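Local atomic coordinates of glutathione transferase (Leptospira interrogans serovar Lai, PDB entry 3UBK), a protein that probably transfers glutathione to electrophilic substrates, as glutathione transferases generally do, and binds glutathione itself. Residues 189-192 against 193-196. Residues are numbered along the deposited sequence; the frame is centred on the assembly and turned at random.
Sequences FVFM and KTKA. With SO4 (sulfate ion), chain C.
With OG1 set between its own backbone N and carbonyl carbon (chi1 73°), Thr-194 folds its hydroxyl back onto the carbonyl oxygen of Phe-191, while Lys-193, its CG anti to the carbonyl carbon (chi1 -71°), runs alongside Phe-189 and brings CD over the ring. The first rotation gives a bond in the carbonyl plane, Thr-194 OG1 to Phe-191 O at 2.7 Å. The backbone amide of Thr-194 holds that same oxygen from above the plane (N to O 2.8 Å). Here helix 185-193 ends as bonding passes from i to i-4 (Lys-193 N to Phe-189 O, Thr-194 N only weakly to Val-190 O) to the i to i-3 spacing of a 3-10 turn, with Thr-194 N to Phe-191 O and Lys-195 N to Met-192 O (2.9 Å). On the flank, Lys-193 CD lies 4.3 Å from the Phe-189 ring centroid, a CH-pi contact displaced toward the rim. Met-192, buried against Phe-159 and Pro-198, sets SD 4.0 Å from CD of Lys-195. Lys-195 stands at the N-cap position of helix 196-213, completing a tight interhelical junction in the helical C-terminal part of the glutathione transferase fold, away from the glutathione-binding residues. Its NZ forms a salt bridge with Glu-24 and hydrogen bonds with Tyr-145 OH and sulfate O3 (3.1 Å). Sulfate O1 accepts the nearly straight bond from Ala-196 N (3.0 Å, 174°). Helix dipole and lysine charge probably both favour this anion, likely from the crystallisation liquor, though Glu-24 probably balances part of the lysine charge.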
# COMPACT_ATOMS: atom_id res chain seq x y z
N PHE A 189 -3.49 21.76 8.00
CA PHE A 189 -4.87 21.37 8.20
C PHE A 189 -5.81 22.58 8.07
O PHE A 189 -6.88 22.50 7.45
CB PHE A 189 -5.00 20.68 9.56
CG PHE A 189 -6.35 20.12 9.84
CD1 PHE A 189 -6.96 19.27 8.94
CD2 PHE A 189 -7.00 20.41 11.03
CE1 PHE A 189 -8.20 18.74 9.20
CE2 PHE A 189 -8.25 19.89 11.30
CZ PHE A 189 -8.85 19.05 10.38
N VAL A 190 -5.41 23.71 8.65
CA VAL A 190 -6.14 24.98 8.50
C VAL A 190 -6.15 25.45 7.05
O VAL A 190 -7.19 25.84 6.51
CB VAL A 190 -5.52 26.10 9.39
CG1 VAL A 190 -6.27 27.43 9.18
CG2 VAL A 190 -5.54 25.71 10.86
N PHE A 191 -4.99 25.44 6.41
CA PHE A 191 -4.92 25.81 4.99
C PHE A 191 -5.87 24.96 4.16
O PHE A 191 -6.70 25.48 3.41
CB PHE A 191 -3.47 25.76 4.47
CG PHE A 191 -3.37 25.86 2.97
CD1 PHE A 191 -3.55 27.07 2.33
CD2 PHE A 191 -3.15 24.72 2.21
CE1 PHE A 191 -3.48 27.15 0.94
CE2 PHE A 191 -3.08 24.79 0.83
CZ PHE A 191 -3.25 26.01 0.20
N MET A 192 -5.78 23.64 4.30
CA MET A 192 -6.63 22.75 3.51
C MET A 192 -8.12 23.04 3.68
O MET A 192 -8.90 22.97 2.72
CB MET A 192 -6.31 21.29 3.79
CG MET A 192 -4.93 20.87 3.24
SD MET A 192 -4.93 20.65 1.44
CE MET A 192 -5.70 19.02 1.37
N LYS A 193 -8.53 23.38 4.90
CA LYS A 193 -9.94 23.68 5.14
C LYS A 193 -10.39 24.99 4.49
O LYS A 193 -11.59 25.25 4.40
CB LYS A 193 -10.29 23.66 6.64
CG LYS A 193 -10.28 22.26 7.24
CD LYS A 193 -10.60 22.28 8.74
CE LYS A 193 -12.02 22.77 8.98
NZ LYS A 193 -12.98 22.17 8.00
N THR A 194 -9.46 25.81 4.02
CA THR A 194 -9.86 27.00 3.24
C THR A 194 -10.29 26.62 1.82
O THR A 194 -10.81 27.45 1.08
CB THR A 194 -8.78 28.10 3.19
OG1 THR A 194 -7.70 27.71 2.33
CG2 THR A 194 -8.26 28.42 4.59
N LYS A 195 -10.09 25.35 1.47
CA LYS A 195 -10.38 24.86 0.14
C LYS A 195 -11.73 24.17 0.08
O LYS A 195 -12.11 23.46 1.01
CB LYS A 195 -9.29 23.87 -0.32
CG LYS A 195 -7.91 24.53 -0.52
CD LYS A 195 -6.80 23.46 -0.62
CE LYS A 195 -7.07 22.50 -1.77
NZ LYS A 195 -6.91 23.22 -3.07
N ALA A 196 -12.43 24.37 -1.03
CA ALA A 196 -13.79 23.84 -1.20
C ALA A 196 -13.90 22.32 -1.08
O ALA A 196 -14.83 21.81 -0.47
CB ALA A 196 -14.39 24.30 -2.53
S SO4 C . -10.06 26.04 -3.87
O1 SO4 C . -11.38 26.06 -3.25
O2 SO4 C . -10.19 26.48 -5.26
O3 SO4 C . -9.46 24.70 -3.87
O4 SO4 C . -9.17 26.95 -3.14